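Local coordinates for NikO protein (Streptomyces tendae, PDB 4FQD) that transfers an enolpyruvyl group, a step essential in nikkomycin biosynthesis, and is related to the MurA enzymes of cell-wall synthesis, at residues L186-C191 with E362-H367; T174-D179 with L212-L217; F301-R306 with V330-M335; Q344-L349 with A411-L416. The protein carries 4 engineered substitutions. All blocks are in the same frame, centred on the assembly; numbering follows the deposited sequence.

How the contacts relate
Contact 1 joins the two lobes of the chain, whereas contact 2 lies within one lobe and contacts 3 and 4 within the other. All the touching residues of contact 4 are buried, apolar side chains between two helices. Contact 3 is also buried but combines an apolar core with a polar flank near the second subunit. Contacts 1 and 2 are partly buried and rely more on hydrogen bonds to backbone or carboxylate. Met-187 of contact 1 packs on Leu-178 and His-214 of contact 2. Strand 331-334 of contact 3 lies beside strand 356-362, which runs into contact 1, while Leu-347, on the helix of contact 4, packs against Leu-303 and Phe-332 of contact 3.

Contact 1. Residues L186-C191 with E362-H367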
loop_
_atom_site.group_PDB
_atom_site.type_symbol
_atom_site.label_atom_id
_atom_site.label_comp_id
_atom_site.label_asym_id
_atom_site.label_seq_id
_atom_site.Cartn_x
_atom_site.Cartn_y
_atom_site.Cartn_z
ATOM N N LEU A 186 4.139 -6.147 -8.582
ATOM C CA LEU A 186 4.170 -6.302 -7.135
ATOM C C LEU A 186 4.694 -7.686 -6.763
ATOM O O LEU A 186 5.133 -7.910 -5.633
ATOM C CB LEU A 186 2.772 -6.094 -6.550
ATOM C CG LEU A 186 2.691 -5.765 -5.059
ATOM C CD1 LEU A 186 3.250 -4.375 -4.791
ATOM C CD2 LEU A 186 1.261 -5.879 -4.554
ATOM N N MET A 187 4.650 -8.601 -7.731
ATOM C CA MET A 187 5.028 -9.997 -7.523
ATOM C C MET A 187 4.240 -10.613 -6.375
ATOM O O MET A 187 4.816 -11.145 -5.427
ATOM C CB MET A 187 6.532 -10.133 -7.269
ATOM C CG MET A 187 7.406 -9.644 -8.409
ATOM S SD MET A 187 9.138 -10.071 -8.158
ATOM C CE MET A 187 9.873 -9.413 -9.649
ATOM N N SER A 188 2.917 -10.533 -6.466
ATOM C CA SER A 188 2.050 -11.023 -5.401
ATOM C C SER A 188 0.823 -11.735 -5.958
ATOM O O SER A 188 0.290 -11.360 -7.002
ATOM C CB SER A 188 1.623 -9.869 -4.490
ATOM O OG SER A 188 0.808 -10.331 -3.428
ATOM N N GLY A 189 0.378 -12.767 -5.249
ATOM C CA GLY A 189 -0.787 -13.526 -5.659
ATOM C C GLY A 189 -1.024 -14.736 -4.777
ATOM O O GLY A 189 -0.105 -15.214 -4.112
ATOM N N PRO A 190 -2.265 -15.242 -4.769
ATOM C CA PRO A 190 -2.631 -16.403 -3.951
ATOM C C PRO A 190 -2.079 -17.717 -4.509
ATOM O O PRO A 190 -2.012 -18.708 -3.780
ATOM C CB PRO A 190 -4.159 -16.400 -4.015
ATOM C CG PRO A 190 -4.468 -15.770 -5.329
ATOM C CD PRO A 190 -3.408 -14.725 -5.541
ATOM N N CYS A 191 -1.683 -17.714 -5.780
ATOM C CA CYS A 191 -1.174 -18.915 -6.439
ATOM C C CYS A 191 0.357 -18.915 -6.502
ATOM O O CYS A 191 0.973 -19.878 -6.960
ATOM C CB CYS A 191 -1.765 -19.033 -7.849
ATOM S SG CYS A 191 -3.583 -19.032 -7.913
ATOM N N GLU A 362 -4.846 -5.755 1.225
ATOM C CA GLU A 362 -4.599 -7.171 0.996
ATOM C C GLU A 362 -4.293 -7.438 -0.474
ATOM O O GLU A 362 -5.108 -7.143 -1.348
ATOM C CB GLU A 362 -5.812 -7.991 1.434
ATOM C CG GLU A 362 -5.724 -9.459 1.079
ATOM C CD GLU A 362 -4.631 -10.176 1.840
ATOM O OE1 GLU A 362 -4.649 -10.136 3.088
ATOM O OE2 GLU A 362 -3.751 -10.777 1.189
ATOM N N ALA A 363 -3.119 -8.000 -0.744
ATOM C CA ALA A 363 -2.706 -8.269 -2.118
ATOM C C ALA A 363 -2.348 -9.735 -2.345
ATOM O O ALA A 363 -1.632 -10.067 -3.290
ATOM C CB ALA A 363 -1.542 -7.372 -2.509
ATOM N N VAL A 364 -2.844 -10.608 -1.474
ATOM C CA VAL A 364 -2.635 -12.045 -1.627
ATOM C C VAL A 364 -3.962 -12.795 -1.554
ATOM O O VAL A 364 -4.459 -13.292 -2.563
ATOM C CB VAL A 364 -1.673 -12.606 -0.558
ATOM C CG1 VAL A 364 -1.487 -14.105 -0.745
ATOM C CG2 VAL A 364 -0.333 -11.891 -0.617
ATOM N N TRP A 365 -4.534 -12.868 -0.355
ATOM C CA TRP A 365 -5.791 -13.581 -0.154
ATOM C C TRP A 365 -6.978 -12.635 -0.036
ATOM O O TRP A 365 -7.295 -12.152 1.050
ATOM C CB TRP A 365 -5.717 -14.486 1.077
ATOM C CG TRP A 365 -4.808 -15.655 0.894
ATOM C CD1 TRP A 365 -3.614 -15.872 1.517
ATOM C CD2 TRP A 365 -5.010 -16.768 0.015
ATOM N NE1 TRP A 365 -3.064 -17.055 1.087
ATOM C CE2 TRP A 365 -3.901 -17.624 0.165
ATOM C CE3 TRP A 365 -6.023 -17.126 -0.880
ATOM C CZ2 TRP A 365 -3.775 -18.815 -0.549
ATOM C CZ3 TRP A 365 -5.897 -18.309 -1.587
ATOM C CH2 TRP A 365 -4.782 -19.139 -1.418
ATOM N N GLU A 366 -7.627 -12.388 -1.166
ATOM C CA GLU A 366 -8.813 -11.548 -1.221
ATOM C C GLU A 366 -9.876 -11.999 -0.225
ATOM O O GLU A 366 -10.043 -13.194 0.013
ATOM C CB GLU A 366 -9.395 -11.598 -2.629
ATOM C CG GLU A 366 -10.427 -10.539 -2.905
ATOM C CD GLU A 366 -9.853 -9.134 -2.898
ATOM O OE1 GLU A 366 -8.647 -8.956 -3.183
ATOM O OE2 GLU A 366 -10.629 -8.202 -2.603
ATOM N N HIS A 367 -10.583 -11.032 0.354
ATOM C CA HIS A 367 -11.684 -11.315 1.271
ATOM C C HIS A 367 -11.273 -12.106 2.512
ATOM O O HIS A 367 -11.778 -13.205 2.745
ATOM C CB HIS A 367 -12.820 -12.055 0.553
ATOM C CG HIS A 367 -13.645 -11.183 -0.336
ATOM N ND1 HIS A 367 -13.599 -11.265 -1.712
ATOM C CD2 HIS A 367 -14.531 -10.201 -0.048
ATOM C CE1 HIS A 367 -14.427 -10.377 -2.230
ATOM N NE2 HIS A 367 -15.005 -9.717 -1.243
#
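Pro-190 covers one face of the Trp-365 indole: its CB makes a CH-pi contact with the six-membered ring, 3.7 Å from the ring centroid and 19° off the normal. The approach is shifted toward the rim, so that the nearest ring atom to Pro-190 CB is CZ3, at 3.5 Å. Arg-139 makes a cation-pi interaction with the same indole, and a sulfate ion, most likely a crystallisation additive, lies about 4 Å from the Trp-365 side chain. An alanine in place of Trp-365 would probably leave Pro-190 CB without the aromatic face it rests on and Arg-139 without its cation-pi partner. The other flat group, the Glu-362 carboxylate, folds back under its own turn. Its OE2 takes Val-364 N at 2.8 Å through the anti lone pair, and Trp-365 N at 2.7 Å from 52° above the carboxylate plane, which ties down the backbone that carries the indole.

The two loops belong to different lobes of this inverse-barrel fold, so the contact bridges the lobes between which enzymes of the EPSP synthase family hold their active site. Ser-188 crosses the gap with OG anti to its backbone N (chi1 -178°) and donates to Ala-363 O; at 2.5 Å between OG and O the bond is very short, and its exact length is doubtful. Ser-188 OG also bonds to Ser-336 N. Val-364 CG2 presses on Ser-188 OG at 3.4 Å. Deeper in, Leu-186 CD2 meets Ala-363 CB at 3.8 Å, and Arg-361 of the second subunit packs against both residues.

Contact 2. Residues T174-D179 with L212-L217; sequences TIDMLD and LQHPYL
This is a parallel strand pairing, Ile-175 beside Leu-212 and Asp-176 beside Gln-213, inside a beta-alpha-beta crossover that runs from strand 174-176 through helix 192-204 to strand 209-213. Gln-213 N donates to Ile-175 O at 2.8 Å, and Met-177 N to Gln-213 O at 2.7 Å as the first strand turns into a 3-10 segment. At the strand ends side chains add to the pairing. His-214 ND1 gives a straight hydrogen bond (168°) to Asp-176 OD1 at 2.8 Å; OD1 lies close to the imidazole plane, while the N-H comes to the syn side of OD1, tilted 27° out of the carboxylate plane. From the opposite face of the carboxylate, Leu-178 N reaches the same OD1 at 3.3 Å, closing an Asx turn; these two donors should fix how the carboxylate is rotated. Leu-178 CD1 then lies over a face of the imidazole, 3.8 Å from its centroid, in a CH-pi contact. On the sheet face with Ile-175 and Leu-212, the Met-177 chain bends at chi2 (-59°) and again at chi3, and its CE touches Leu-212 CD2 at 3.6 Å. That face is covered by helix 192-204, with Met-177 against Val-196 and Ala-199 and Leu-212 against Leu-200, while strand 242-248 runs along the far side of strand 209-213.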
loop_
_atom_site.group_PDB
_atom_site.type_symbol
_atom_site.label_atom_id
_atom_site.label_comp_id
_atom_site.label_asym_id
_atom_site.label_seq_id
_atom_site.Cartn_x
_atom_site.Cartn_y
_atom_site.Cartn_z
ATOM N N THR A 174 11.224 -24.587 -18.253
ATOM C CA THR A 174 11.679 -23.276 -17.815
ATOM C C THR A 174 10.465 -22.402 -17.527
ATOM O O THR A 174 9.745 -22.010 -18.444
ATOM C CB THR A 174 12.541 -22.600 -18.893
ATOM O OG1 THR A 174 13.659 -23.440 -19.202
ATOM C CG2 THR A 174 13.039 -21.242 -18.412
ATOM N N ILE A 175 10.233 -22.106 -16.252
ATOM C CA ILE A 175 9.031 -21.382 -15.851
ATOM C C ILE A 175 9.336 -20.059 -15.162
ATOM O O ILE A 175 10.207 -19.984 -14.295
ATOM C CB ILE A 175 8.170 -22.215 -14.883
ATOM C CG1 ILE A 175 8.072 -23.669 -15.348
ATOM C CG2 ILE A 175 6.788 -21.596 -14.730
ATOM C CD1 ILE A 175 7.296 -24.556 -14.393
ATOM N N ASP A 176 8.608 -19.018 -15.551
ATOM C CA ASP A 176 8.630 -17.757 -14.826
ATOM C C ASP A 176 7.489 -17.788 -13.817
ATOM O O ASP A 176 6.322 -17.853 -14.198
ATOM C CB ASP A 176 8.454 -16.583 -15.789
ATOM C CG ASP A 176 8.855 -15.255 -15.170
ATOM O OD1 ASP A 176 8.842 -15.139 -13.927
ATOM O OD2 ASP A 176 9.185 -14.322 -15.934
ATOM N N MET A 177 7.829 -17.744 -12.532
ATOM C CA MET A 177 6.830 -17.871 -11.471
ATOM C C MET A 177 5.856 -16.699 -11.405
ATOM O O MET A 177 4.842 -16.771 -10.712
ATOM C CB MET A 177 7.505 -18.078 -10.115
ATOM C CG MET A 177 8.192 -19.419 -9.992
ATOM S SD MET A 177 7.005 -20.750 -10.242
ATOM C CE MET A 177 7.944 -21.845 -11.285
ATOM N N LEU A 178 6.160 -15.626 -12.128
ATOM C CA LEU A 178 5.260 -14.480 -12.193
ATOM C C LEU A 178 3.995 -14.825 -12.975
ATOM O O LEU A 178 3.015 -14.080 -12.956
ATOM C CB LEU A 178 5.963 -13.272 -12.813
ATOM C CG LEU A 178 7.166 -12.739 -12.031
ATOM C CD1 LEU A 178 7.684 -11.449 -12.645
ATOM C CD2 LEU A 178 6.805 -12.537 -10.568
ATOM N N ASP A 179 4.030 -15.964 -13.658
ATOM C CA ASP A 179 2.862 -16.500 -14.344
ATOM C C ASP A 179 1.769 -16.868 -13.345
ATOM O O ASP A 179 0.599 -16.994 -13.705
ATOM C CB ASP A 179 3.251 -17.736 -15.154
ATOM C CG ASP A 179 3.986 -17.389 -16.435
ATOM O OD1 ASP A 179 4.434 -16.231 -16.580
ATOM O OD2 ASP A 179 4.116 -18.282 -17.297
ATOM N N LEU A 212 13.651 -22.068 -12.668
ATOM C CA LEU A 212 12.534 -21.286 -12.152
ATOM C C LEU A 212 12.902 -19.812 -12.038
ATOM O O LEU A 212 14.002 -19.466 -11.606
ATOM C CB LEU A 212 12.082 -21.826 -10.794
ATOM C CG LEU A 212 11.814 -23.331 -10.737
ATOM C CD1 LEU A 212 11.236 -23.727 -9.386
ATOM C CD2 LEU A 212 10.896 -23.763 -11.870
ATOM N N GLN A 213 11.972 -18.945 -12.423
ATOM C CA GLN A 213 12.232 -17.511 -12.444
ATOM C C GLN A 213 11.340 -16.752 -11.470
ATOM O O GLN A 213 10.146 -17.023 -11.377
ATOM C CB GLN A 213 12.029 -16.967 -13.854
ATOM C CG GLN A 213 12.993 -15.875 -14.208
ATOM C CD GLN A 213 14.415 -16.385 -14.315
ATOM O OE1 GLN A 213 15.359 -15.701 -13.925
ATOM N NE2 GLN A 213 14.575 -17.586 -14.862
ATOM N N HIS A 214 11.932 -15.791 -10.762
ATOM C CA HIS A 214 11.225 -14.988 -9.761
ATOM C C HIS A 214 10.482 -15.842 -8.734
ATOM O O HIS A 214 9.253 -15.803 -8.666
ATOM C CB HIS A 214 10.246 -14.022 -10.433
ATOM C CG HIS A 214 10.868 -13.162 -11.489
ATOM N ND1 HIS A 214 10.668 -13.374 -12.834
ATOM C CD2 HIS A 214 11.687 -12.086 -11.394
ATOM C CE1 HIS A 214 11.335 -12.467 -13.526
ATOM N NE2 HIS A 214 11.963 -11.675 -12.676
ATOM N N PRO A 215 11.224 -16.611 -7.925
ATOM C CA PRO A 215 10.586 -17.544 -6.991
ATOM C C PRO A 215 10.106 -16.878 -5.704
ATOM O O PRO A 215 10.529 -15.769 -5.375
ATOM C CB PRO A 215 11.714 -18.524 -6.675
ATOM C CG PRO A 215 12.944 -17.687 -6.755
ATOM C CD PRO A 215 12.694 -16.667 -7.838
ATOM N N TYR A 216 9.215 -17.564 -4.995
ATOM C CA TYR A 216 8.780 -17.151 -3.667
ATOM C C TYR A 216 9.988 -17.253 -2.741
ATOM O O TYR A 216 10.792 -18.175 -2.875
ATOM C CB TYR A 216 7.652 -18.067 -3.199
ATOM C CG TYR A 216 6.914 -17.604 -1.964
ATOM C CD1 TYR A 216 6.064 -16.506 -2.008
ATOM C CD2 TYR A 216 7.043 -18.285 -0.762
ATOM C CE1 TYR A 216 5.377 -16.089 -0.881
ATOM C CE2 TYR A 216 6.360 -17.879 0.366
ATOM C CZ TYR A 216 5.531 -16.781 0.302
ATOM O OH TYR A 216 4.853 -16.377 1.429
ATOM N N LEU A 217 10.123 -16.315 -1.807
ATOM C CA LEU A 217 11.380 -16.164 -1.073
ATOM C C LEU A 217 11.316 -16.391 0.439
ATOM O O LEU A 217 12.344 -16.349 1.114
ATOM C CB LEU A 217 11.987 -14.789 -1.359
ATOM C CG LEU A 217 12.350 -14.526 -2.821
ATOM C CD1 LEU A 217 12.757 -13.075 -3.018
ATOM C CD2 LEU A 217 13.458 -15.469 -3.274
#

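Contact 3. Residues F301-R306 with V330-M335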
loop_
_atom_site.group_PDB
_atom_site.type_symbol
_atom_site.label_atom_id
_atom_site.label_comp_id
_atom_site.label_asym_id
_atom_site.label_seq_id
_atom_site.Cartn_x
_atom_site.Cartn_y
_atom_site.Cartn_z
ATOM N N PHE A 301 8.540 -6.360 10.922
ATOM C CA PHE A 301 9.326 -5.640 11.920
ATOM C C PHE A 301 9.590 -4.189 11.531
ATOM O O PHE A 301 9.778 -3.332 12.395
ATOM C CB PHE A 301 10.638 -6.373 12.212
ATOM C CG PHE A 301 10.530 -7.383 13.316
ATOM C CD1 PHE A 301 9.932 -8.613 13.094
ATOM C CD2 PHE A 301 11.016 -7.099 14.582
ATOM C CE1 PHE A 301 9.826 -9.542 14.111
ATOM C CE2 PHE A 301 10.914 -8.024 15.603
ATOM C CZ PHE A 301 10.319 -9.247 15.367
ATOM N N ASP A 302 9.605 -3.915 10.231
ATOM C CA ASP A 302 9.740 -2.545 9.758
ATOM C C ASP A 302 8.489 -1.758 10.125
ATOM O O ASP A 302 8.560 -0.574 10.453
ATOM C CB ASP A 302 9.970 -2.509 8.247
ATOM C CG ASP A 302 10.002 -1.096 7.698
ATOM O OD1 ASP A 302 10.952 -0.353 8.022
ATOM O OD2 ASP A 302 9.079 -0.728 6.941
ATOM N N LEU A 303 7.343 -2.430 10.074
ATOM C CA LEU A 303 6.082 -1.825 10.483
ATOM C C LEU A 303 6.052 -1.589 11.986
ATOM O O LEU A 303 5.639 -0.525 12.444
ATOM C CB LEU A 303 4.904 -2.706 10.069
ATOM C CG LEU A 303 4.551 -2.707 8.583
ATOM C CD1 LEU A 303 3.409 -3.670 8.320
ATOM C CD2 LEU A 303 4.190 -1.305 8.122
ATOM N N LEU A 304 6.493 -2.588 12.746
ATOM C CA LEU A 304 6.536 -2.494 14.203
ATOM C C LEU A 304 7.399 -1.323 14.657
ATOM O O LEU A 304 7.052 -0.616 15.605
ATOM C CB LEU A 304 7.062 -3.796 14.812
ATOM C CG LEU A 304 6.174 -5.034 14.664
ATOM C CD1 LEU A 304 6.820 -6.235 15.339
ATOM C CD2 LEU A 304 4.783 -4.778 15.229
ATOM N N ASP A 305 8.520 -1.122 13.974
ATOM C CA ASP A 305 9.417 -0.016 14.287
ATOM C C ASP A 305 8.760 1.319 13.954
ATOM O O ASP A 305 8.950 2.310 14.659
ATOM C CB ASP A 305 10.733 -0.157 13.522
ATOM C CG ASP A 305 11.691 0.986 13.796
ATOM O OD1 ASP A 305 11.744 1.456 14.953
ATOM O OD2 ASP A 305 12.389 1.421 12.856
ATOM N N ARG A 306 7.987 1.338 12.874
ATOM C CA ARG A 306 7.299 2.551 12.448
ATOM C C ARG A 306 6.130 2.889 13.368
ATOM O O ARG A 306 5.777 4.058 13.531
ATOM C CB ARG A 306 6.825 2.416 10.998
ATOM C CG ARG A 306 7.927 2.632 9.969
ATOM C CD ARG A 306 7.632 1.904 8.665
ATOM N NE ARG A 306 6.339 2.271 8.098
ATOM C CZ ARG A 306 5.784 1.658 7.057
ATOM N NH1 ARG A 306 6.410 0.647 6.471
ATOM N NH2 ARG A 306 4.603 2.055 6.601
ATOM N N VAL A 330 0.127 3.368 10.471
ATOM C CA VAL A 330 0.891 3.007 9.285
ATOM C C VAL A 330 -0.031 2.632 8.131
ATOM O O VAL A 330 -1.166 2.206 8.345
ATOM C CB VAL A 330 1.827 1.810 9.557
ATOM C CG1 VAL A 330 2.996 2.225 10.441
ATOM C CG2 VAL A 330 1.051 0.663 10.184
ATOM N N GLU A 331 0.459 2.803 6.908
ATOM C CA GLU A 331 -0.227 2.272 5.739
ATOM C C GLU A 331 0.711 1.317 5.008
ATOM O O GLU A 331 1.887 1.621 4.802
ATOM C CB GLU A 331 -0.745 3.391 4.822
ATOM C CG GLU A 331 0.299 4.096 3.971
ATOM C CD GLU A 331 0.535 3.416 2.629
ATOM O OE1 GLU A 331 1.432 3.868 1.889
ATOM O OE2 GLU A 331 -0.173 2.435 2.315
ATOM N N PHE A 332 0.195 0.151 4.639
ATOM C CA PHE A 332 1.020 -0.862 3.995
ATOM C C PHE A 332 0.179 -1.847 3.198
ATOM O O PHE A 332 -1.051 -1.817 3.244
ATOM C CB PHE A 332 1.854 -1.615 5.034
ATOM C CG PHE A 332 1.038 -2.445 5.982
ATOM C CD1 PHE A 332 0.499 -1.884 7.128
ATOM C CD2 PHE A 332 0.812 -3.789 5.731
ATOM C CE1 PHE A 332 -0.253 -2.644 8.002
ATOM C CE2 PHE A 332 0.061 -4.554 6.600
ATOM C CZ PHE A 332 -0.472 -3.981 7.739
ATOM N N THR A 333 0.858 -2.728 2.476
ATOM C CA THR A 333 0.187 -3.734 1.671
ATOM C C THR A 333 0.733 -5.121 1.977
ATOM O O THR A 333 1.926 -5.376 1.821
ATOM C CB THR A 333 0.356 -3.450 0.167
ATOM O OG1 THR A 333 -0.229 -2.180 -0.151
ATOM C CG2 THR A 333 -0.319 -4.531 -0.656
ATOM N N ALA A 334 -0.143 -6.014 2.424
ATOM C CA ALA A 334 0.240 -7.403 2.640
ATOM C C ALA A 334 0.454 -8.080 1.291
ATOM O O ALA A 334 -0.483 -8.227 0.507
ATOM C CB ALA A 334 -0.826 -8.130 3.441
ATOM N N MET A 335 1.691 -8.483 1.024
ATOM C CA MET A 335 2.037 -9.062 -0.270
ATOM C C MET A 335 2.988 -10.248 -0.133
ATOM O O MET A 335 3.542 -10.494 0.938
ATOM C CB MET A 335 2.648 -7.994 -1.179
ATOM C CG MET A 335 3.850 -7.293 -0.576
ATOM S SD MET A 335 4.470 -5.945 -1.595
ATOM C CE MET A 335 5.923 -5.466 -0.664
HETATM O O HOH W 1 2.807 4.307 7.275
#
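Leu-303 drops CD1 onto the Phe-332 ring, over its centre, 3.5 Å from the centroid and only 9° off the normal: a CH-pi contact in which the two side chains cross at about a right angle. Leu-303 CD2 reaches on to Val-330 CB at 4.2 Å. This tight half packs helix 298-307 onto strand 331-334, with Leu-347 of the next helix against both Leu-303 and Phe-332. An alanine at Phe-332 would probably open a gap under Leu-303 CD1 and deprive Leu-347 of a packing partner.

The Arg-306 half meets it through Leu-303 CD2, which lies over one guanidinium face toward the rim, while Asp-302 OD2, Glu-331 O and a water sit round the edge. Its polar links to the strand are looser: NH2 makes a weak bond to Glu-331 O, 3.3 Å away, and also donates to the water at 3.0 Å, which accepts from Glu-331 N at 2.8 Å as well. Arg-306 CB rests on Val-330 CG1 at 3.9 Å. Arg-306 NH1 forms a salt bridge with Asp-302 OD2 one helical turn back, at 3.0 Å, and the Arg-306 of the second subunit comes close with like charge. The Asp-302 carboxylate would therefore probably ease this repulsion, while between helix and strand apolar packing probably contributes more than the single weak direct hydrogen bond.

Contact 4. Residues Q344-L349 with A411-L416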
loop_
_atom_site.group_PDB
_atom_site.type_symbol
_atom_site.label_atom_id
_atom_site.label_comp_id
_atom_site.label_asym_id
_atom_site.label_seq_id
_atom_site.Cartn_x
_atom_site.Cartn_y
_atom_site.Cartn_z
ATOM N N GLN A 344 -1.375 -9.504 9.056
ATOM C CA GLN A 344 -2.232 -8.323 8.963
ATOM C C GLN A 344 -3.315 -8.159 10.053
ATOM O O GLN A 344 -3.513 -7.046 10.543
ATOM C CB GLN A 344 -2.825 -8.213 7.550
ATOM C CG GLN A 344 -4.310 -7.931 7.498
ATOM C CD GLN A 344 -5.046 -8.913 6.613
ATOM O OE1 GLN A 344 -6.098 -9.431 6.985
ATOM N NE2 GLN A 344 -4.498 -9.175 5.431
ATOM N N PRO A 345 -4.014 -9.245 10.439
ATOM C CA PRO A 345 -5.033 -9.052 11.481
ATOM C C PRO A 345 -4.461 -8.571 12.816
ATOM O O PRO A 345 -5.106 -7.788 13.514
ATOM C CB PRO A 345 -5.633 -10.453 11.648
ATOM C CG PRO A 345 -5.390 -11.122 10.348
ATOM C CD PRO A 345 -4.062 -10.611 9.884
ATOM N N PHE A 346 -3.264 -9.034 13.160
ATOM C CA PHE A 346 -2.633 -8.640 14.414
ATOM C C PHE A 346 -2.117 -7.206 14.346
ATOM O O PHE A 346 -2.068 -6.505 15.355
ATOM C CB PHE A 346 -1.503 -9.606 14.769
ATOM C CG PHE A 346 -1.934 -11.042 14.815
ATOM C CD1 PHE A 346 -2.586 -11.548 15.927
ATOM C CD2 PHE A 346 -1.695 -11.885 13.743
ATOM C CE1 PHE A 346 -2.988 -12.868 15.971
ATOM C CE2 PHE A 346 -2.093 -13.207 13.780
ATOM C CZ PHE A 346 -2.741 -13.699 14.896
ATOM N N LEU A 347 -1.738 -6.776 13.148
ATOM C CA LEU A 347 -1.297 -5.406 12.936
ATOM C C LEU A 347 -2.490 -4.458 12.968
ATOM O O LEU A 347 -2.359 -3.286 13.326
ATOM C CB LEU A 347 -0.553 -5.287 11.605
ATOM C CG LEU A 347 0.711 -6.144 11.501
ATOM C CD1 LEU A 347 1.304 -6.072 10.106
ATOM C CD2 LEU A 347 1.730 -5.711 12.542
ATOM N N ALA A 348 -3.655 -4.976 12.594
ATOM C CA ALA A 348 -4.891 -4.206 12.641
ATOM C C ALA A 348 -5.278 -3.921 14.086
ATOM O O ALA A 348 -5.736 -2.827 14.413
ATOM C CB ALA A 348 -6.008 -4.949 11.928
ATOM N N LEU A 349 -5.089 -4.915 14.948
ATOM C CA LEU A 349 -5.389 -4.764 16.367
ATOM C C LEU A 349 -4.442 -3.757 17.012
ATOM O O LEU A 349 -4.853 -2.957 17.853
ATOM C CB LEU A 349 -5.297 -6.113 17.083
ATOM C CG LEU A 349 -5.579 -6.109 18.586
ATOM C CD1 LEU A 349 -6.933 -5.481 18.880
ATOM C CD2 LEU A 349 -5.507 -7.521 19.145
ATOM N N ALA A 411 -8.296 -15.101 12.560
ATOM C CA ALA A 411 -9.425 -14.344 13.085
ATOM C C ALA A 411 -9.719 -14.756 14.522
ATOM O O ALA A 411 -9.982 -13.913 15.377
ATOM C CB ALA A 411 -10.653 -14.542 12.212
ATOM N N ALA A 412 -9.667 -16.058 14.782
ATOM C CA ALA A 412 -9.914 -16.583 16.119
ATOM C C ALA A 412 -8.859 -16.095 17.106
ATOM O O ALA A 412 -9.165 -15.785 18.259
ATOM C CB ALA A 412 -9.951 -18.101 16.092
ATOM N N ALA A 413 -7.615 -16.026 16.645
ATOM C CA ALA A 413 -6.506 -15.610 17.492
ATOM C C ALA A 413 -6.593 -14.131 17.861
ATOM O O ALA A 413 -6.446 -13.768 19.026
ATOM C CB ALA A 413 -5.177 -15.912 16.812
ATOM N N VAL A 414 -6.836 -13.284 16.865
ATOM C CA VAL A 414 -6.862 -11.841 17.088
ATOM C C VAL A 414 -8.081 -11.402 17.905
ATOM O O VAL A 414 -8.018 -10.422 18.648
ATOM C CB VAL A 414 -6.776 -11.049 15.757
ATOM C CG1 VAL A 414 -8.068 -11.178 14.960
ATOM C CG2 VAL A 414 -6.447 -9.586 16.023
ATOM N N LEU A 415 -9.183 -12.136 17.779
ATOM C CA LEU A 415 -10.377 -11.846 18.566
ATOM C C LEU A 415 -10.149 -12.217 20.024
ATOM O O LEU A 415 -10.602 -11.521 20.934
ATOM C CB LEU A 415 -11.590 -12.597 18.016
ATOM C CG LEU A 415 -12.160 -12.084 16.692
ATOM C CD1 LEU A 415 -13.373 -12.900 16.277
ATOM C CD2 LEU A 415 -12.504 -10.610 16.799
ATOM N N LEU A 416 -9.440 -13.321 20.236
ATOM C CA LEU A 416 -9.133 -13.793 21.578
ATOM C C LEU A 416 -8.215 -12.814 22.302
ATOM O O LEU A 416 -8.374 -12.572 23.497
ATOM C CB LEU A 416 -8.490 -15.181 21.517
ATOM C CG LEU A 416 -8.129 -15.840 22.847
ATOM C CD1 LEU A 416 -9.331 -15.868 23.776
ATOM C CD2 LEU A 416 -7.603 -17.247 22.609
#
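Val-414 is the bump of this interface, reaching from helix 409-419 into a hollow on helix 344-351 formed by Pro-345, Phe-346 and Leu-349. Its two methyls divide the space. CG2, anti to the backbone N, makes the closest approach, 3.4 Å from Pro-345 O, and lies 3.8 Å from Leu-349 CB; CG1, between the backbone N and the carbonyl carbon (chi1 71°), turns to Pro-345 CB at 4.2 Å. The Leu-349 and Val-414 side chains pass alongside one another, pointing opposite ways, and Leu-349 CD2 comes to 3.9 Å from Val-414 O.

The second fit runs the other way. Ala-413 has only CB to offer, and the Phe-346 ring fills the shallow dip beside it edge first, CZ and CE1 both 3.8 Å from Ala-413 CB, which lies near the ring plane. The short helical segments run nearly parallel, 19° apart, with axes 9.4 Å from each other at closest approach. Such near-parallel helices, packed inside with the sheets around them, are what the inverse alpha/beta barrel of this family is built on. Helix 265-278 covers more of Phe-346 through Ile-266 and Val-269, and Leu-441 of helix 441-447 touches Ala-413.

No hydrogen bond passes between the two segments; backbone carbonyls such as Pro-345 O are taken up within their own helix, so what holds the pair together is hydrophobic burial and close fit of shape.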